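PDB 4R94: Non-structural protein NS1 from Murine minute virus, which nicks viral DNA at replication origins through its N-terminal, metal-dependent nickase domain and unwinds it with an ATP-driven helicase to initiate and direct viral DNA replication. Local coordinates for residues N34-N38 against K172-I176; V87-D91 against F228-D232. All coordinates share one frame; numbering follows the deposited sequence.

Interaction 1. Residues N34-N38 against K172-I176; sequences NVQLN and KLREI
Val35 and Leu37 of the strand meet Lys172, Leu173 and Ile176 of the helix in an apolar contact between a two-stranded beta hairpin, 35-37 paired antiparallel with 40-42, and helix 167-179. The axes of the short segments run roughly antiparallel (152° between their N-to-C directions) and come within 10.4 Å; only side chains bridge that gap, and no hydrogen bond crosses it. Val35 and Ile176 reach toward each other tip to tip, with Val35 CG1 3.8 Å from Ile176 CD1, while Val35 CG2 stands 4.2 Å from Leu173 CD1. The two methyls of Leu37 meet different residues of the helix. Its CD2 lies 3.7 Å from Lys172 CG, so the lysine contributes its aliphatic stem, and 4.2 Å from Ile176 CD1, where Leu37 and Ile176 slide past each other in opposite directions. Its CD1 reaches Leu173 CB at 4.2 Å, the two leucines crossing at about a right angle. With CG anti to the carbonyl carbon (chi1 -62°), the fork of Leu37 points at the helix.

Further out, Ile42 of the partner strand touches both Leu37 and Leu173, while Trp182 touches both Val35 and Ile176. Leu173 is buried and also packs on Val158 of helix 142-160. A hydrogen bond between Asn38 ND2 and Glu169 OE2 joins the residue after strand 35-37 to helix 167-179.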
# COMPACT_ATOMS: atom_id res chain seq x y z
N ASN A 34 12.96 9.41 6.23
CA ASN A 34 13.16 10.80 6.62
C ASN A 34 14.33 11.43 5.89
O ASN A 34 15.35 10.77 5.66
CB ASN A 34 13.37 10.88 8.12
CG ASN A 34 12.18 10.39 8.88
OD1 ASN A 34 11.04 10.68 8.51
ND2 ASN A 34 12.42 9.62 9.94
N VAL A 35 14.16 12.68 5.48
CA VAL A 35 15.19 13.36 4.71
C VAL A 35 15.38 14.76 5.25
O VAL A 35 14.41 15.44 5.57
CB VAL A 35 14.82 13.43 3.20
CG1 VAL A 35 15.89 14.19 2.42
CG2 VAL A 35 14.65 12.04 2.63
N GLN A 36 16.63 15.19 5.38
CA GLN A 36 16.89 16.59 5.66
C GLN A 36 17.73 17.18 4.55
O GLN A 36 18.84 16.72 4.29
CB GLN A 36 17.58 16.78 7.01
CG GLN A 36 17.62 18.27 7.36
CD GLN A 36 18.48 18.57 8.55
OE1 GLN A 36 19.70 18.74 8.43
NE2 GLN A 36 17.86 18.63 9.73
N LEU A 37 17.17 18.18 3.88
CA LEU A 37 17.83 18.86 2.78
C LEU A 37 18.02 20.32 3.15
O LEU A 37 17.03 21.03 3.35
CB LEU A 37 16.99 18.76 1.50
CG LEU A 37 16.75 17.36 0.94
CD1 LEU A 37 15.80 17.42 -0.25
CD2 LEU A 37 18.07 16.74 0.55
N ASN A 38 19.27 20.76 3.26
CA ASN A 38 19.57 22.15 3.59
C ASN A 38 18.80 22.64 4.81
O ASN A 38 18.23 23.72 4.81
CB ASN A 38 19.26 23.04 2.38
CG ASN A 38 20.11 22.70 1.19
OD1 ASN A 38 21.31 22.48 1.32
ND2 ASN A 38 19.48 22.60 0.02
N LYS A 172 17.04 16.38 -5.76
CA LYS A 172 17.75 15.57 -4.78
C LYS A 172 16.78 14.59 -4.13
O LYS A 172 17.11 13.42 -3.94
CB LYS A 172 18.43 16.46 -3.73
CG LYS A 172 19.32 15.70 -2.77
CD LYS A 172 20.45 14.97 -3.50
CE LYS A 172 21.61 14.63 -2.57
NZ LYS A 172 21.26 13.62 -1.53
N LEU A 173 15.58 15.07 -3.80
CA LEU A 173 14.59 14.22 -3.15
C LEU A 173 14.16 13.10 -4.09
O LEU A 173 14.05 11.95 -3.69
CB LEU A 173 13.38 15.05 -2.71
CG LEU A 173 12.23 14.29 -2.05
CD1 LEU A 173 12.75 13.50 -0.84
CD2 LEU A 173 11.14 15.24 -1.63
N ARG A 174 13.96 13.46 -5.36
CA ARG A 174 13.60 12.49 -6.39
C ARG A 174 14.65 11.38 -6.48
O ARG A 174 14.32 10.19 -6.52
CB ARG A 174 13.42 13.22 -7.73
CG ARG A 174 13.27 12.31 -8.93
CD ARG A 174 11.84 11.79 -9.08
NE ARG A 174 11.84 10.63 -9.96
CZ ARG A 174 11.81 10.70 -11.28
NH1 ARG A 174 11.73 11.89 -11.87
NH2 ARG A 174 11.83 9.60 -12.01
N GLU A 175 15.94 11.75 -6.49
CA GLU A 175 16.97 10.72 -6.62
C GLU A 175 17.18 9.92 -5.32
O GLU A 175 17.54 8.75 -5.39
CB GLU A 175 18.29 11.32 -7.12
CG GLU A 175 18.91 12.43 -6.31
CD GLU A 175 20.12 13.05 -7.01
OE1 GLU A 175 21.00 13.60 -6.32
OE2 GLU A 175 20.19 12.98 -8.26
N ILE A 176 16.94 10.53 -4.16
CA ILE A 176 16.99 9.78 -2.90
C ILE A 176 15.93 8.69 -2.90
O ILE A 176 16.22 7.54 -2.58
CB ILE A 176 16.79 10.68 -1.68
CG1 ILE A 176 18.02 11.57 -1.46
CG2 ILE A 176 16.54 9.85 -0.42
CD1 ILE A 176 17.80 12.67 -0.44

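Interaction 2. Residues V87-D91 against F228-D232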
# COMPACT_ATOMS: atom_id res chain seq x y z
N VAL A 87 -2.38 9.19 5.15
CA VAL A 87 -2.59 7.80 4.70
C VAL A 87 -3.56 7.76 3.51
O VAL A 87 -3.35 7.00 2.55
CB VAL A 87 -3.10 6.91 5.84
CG1 VAL A 87 -3.59 5.57 5.30
CG2 VAL A 87 -2.00 6.70 6.87
N PHE A 88 -4.60 8.59 3.54
CA PHE A 88 -5.54 8.65 2.42
C PHE A 88 -4.86 9.13 1.15
O PHE A 88 -5.06 8.57 0.06
CB PHE A 88 -6.72 9.58 2.73
CG PHE A 88 -7.52 9.17 3.93
CD1 PHE A 88 -7.50 7.85 4.37
CD2 PHE A 88 -8.30 10.10 4.60
CE1 PHE A 88 -8.23 7.47 5.48
CE2 PHE A 88 -9.04 9.72 5.71
CZ PHE A 88 -9.01 8.41 6.15
N ILE A 89 -4.05 10.18 1.28
CA ILE A 89 -3.25 10.65 0.16
C ILE A 89 -2.32 9.54 -0.34
O ILE A 89 -2.27 9.30 -1.53
CB ILE A 89 -2.45 11.90 0.55
CG1 ILE A 89 -3.42 13.08 0.73
CG2 ILE A 89 -1.40 12.21 -0.53
CD1 ILE A 89 -2.79 14.32 1.31
N PHE A 90 -1.60 8.86 0.55
CA PHE A 90 -0.69 7.82 0.07
C PHE A 90 -1.45 6.69 -0.62
O PHE A 90 -0.95 6.12 -1.60
CB PHE A 90 0.16 7.27 1.21
CG PHE A 90 1.30 8.15 1.63
CD1 PHE A 90 1.93 8.99 0.71
CD2 PHE A 90 1.75 8.13 2.94
CE1 PHE A 90 3.01 9.80 1.11
CE2 PHE A 90 2.83 8.91 3.32
CZ PHE A 90 3.45 9.75 2.42
N ASP A 91 -2.65 6.37 -0.15
CA ASP A 91 -3.43 5.31 -0.80
C ASP A 91 -3.69 5.69 -2.24
O ASP A 91 -3.50 4.88 -3.15
CB ASP A 91 -4.75 5.06 -0.06
CG ASP A 91 -5.39 3.74 -0.44
OD1 ASP A 91 -4.75 2.69 -0.22
OD2 ASP A 91 -6.53 3.76 -0.97
N PHE A 228 -3.65 0.43 9.26
CA PHE A 228 -4.57 1.57 9.14
C PHE A 228 -5.81 1.24 8.32
O PHE A 228 -6.93 1.55 8.71
CB PHE A 228 -3.88 2.75 8.46
CG PHE A 228 -2.83 3.44 9.29
CD1 PHE A 228 -3.18 4.34 10.29
CD2 PHE A 228 -1.48 3.25 9.00
CE1 PHE A 228 -2.19 5.01 11.01
CE2 PHE A 228 -0.50 3.89 9.72
CZ PHE A 228 -0.85 4.78 10.73
N LEU A 229 -5.59 0.64 7.16
CA LEU A 229 -6.53 0.69 6.06
C LEU A 229 -6.12 -0.38 5.07
O LEU A 229 -4.92 -0.55 4.81
CB LEU A 229 -6.49 2.09 5.40
CG LEU A 229 -7.42 2.43 4.24
CD1 LEU A 229 -8.79 2.77 4.80
CD2 LEU A 229 -6.88 3.61 3.43
N SER A 230 -7.09 -1.12 4.52
CA SER A 230 -6.80 -2.10 3.48
C SER A 230 -7.80 -1.97 2.35
O SER A 230 -8.88 -1.41 2.53
CB SER A 230 -6.84 -3.53 4.03
OG SER A 230 -6.05 -3.63 5.19
N SER A 231 -7.43 -2.49 1.18
CA SER A 231 -8.36 -2.53 0.05
C SER A 231 -7.93 -3.57 -0.96
O SER A 231 -6.78 -3.99 -0.98
CB SER A 231 -8.45 -1.17 -0.63
OG SER A 231 -7.17 -0.71 -1.03
N ASP A 232 -8.84 -3.97 -1.83
CA ASP A 232 -8.45 -4.93 -2.84
C ASP A 232 -9.22 -4.70 -4.13
O ASP A 232 -10.16 -3.89 -4.17
CB ASP A 232 -8.66 -6.36 -2.32
CG ASP A 232 -10.10 -6.64 -1.93
OD1 ASP A 232 -10.96 -6.62 -2.84
OD2 ASP A 232 -10.36 -6.87 -0.74
O HOH W 1 -6.16 0.63 0.99
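Val87 lays its CG2 methyl over one face of the Phe228 ring, 4.1 Å from the centroid and only 9° off the ring normal, which meets the geometry of a CH-pi contact. CG2 stands anti to the carbonyl carbon; CG1, anti to the backbone N (chi1 168°), turns to Leu229 and lies 4.3 Å from its CD2. Phe88 approaches that same leucine methyl with its rim: CD2 of Leu229 sits near the plane of the Phe88 ring, 4.4 Å from CD1.

These residues belong to helix 81-104, which packs on strand 227-232, an end strand of the central antiparallel sheet of the nickase domain, a Rep-type endonuclease fold. The local axes run within 25° of parallel and approach to 10.0 Å. The strand pairs with 112-121, which carries the metal ligand Glu119; the Phe228 side chain is about 10 Å from the bound magnesium.

One helical turn after Val87, Asp91 presents its carboxylate carbon CG to Leu229 CD2 at 4.1 Å, the two side chains crossing at about a right angle. Its buried oxygens are satisfied in several ways: OD2 forms a salt bridge with Lys95 NZ, and OD1 is hydrogen-bonded to His118 NE2. Lys95 also hydrogen-bonds Ser231 OG. A water bridges Asp91 and Ser231, donating to Asp91 OD1 at 2.8 Å and hydrogen-bonded to Ser231 OG at 2.6 Å.

Interactions 1 and 2 lie on different parts of the nickase domain, their centres about 24 Å apart and their nearest atoms about 10 Å apart, without touching. They share no helix or strand. Interaction 1 is a surface contact about 22 Å from the centre of the chain, attaching a small hairpin to helix 167-179; interaction 2 is fully buried, about 6 Å from that centre, and packs helix 81-104 on strand 227-232 of the central sheet, near the metal site. Along the chain the segments alternate: 34-38, 87-91, 172-176, 228-232. Each contact spans more than 130 residues, and the interleaving connects early and late portions of one domain both at its periphery and at its core.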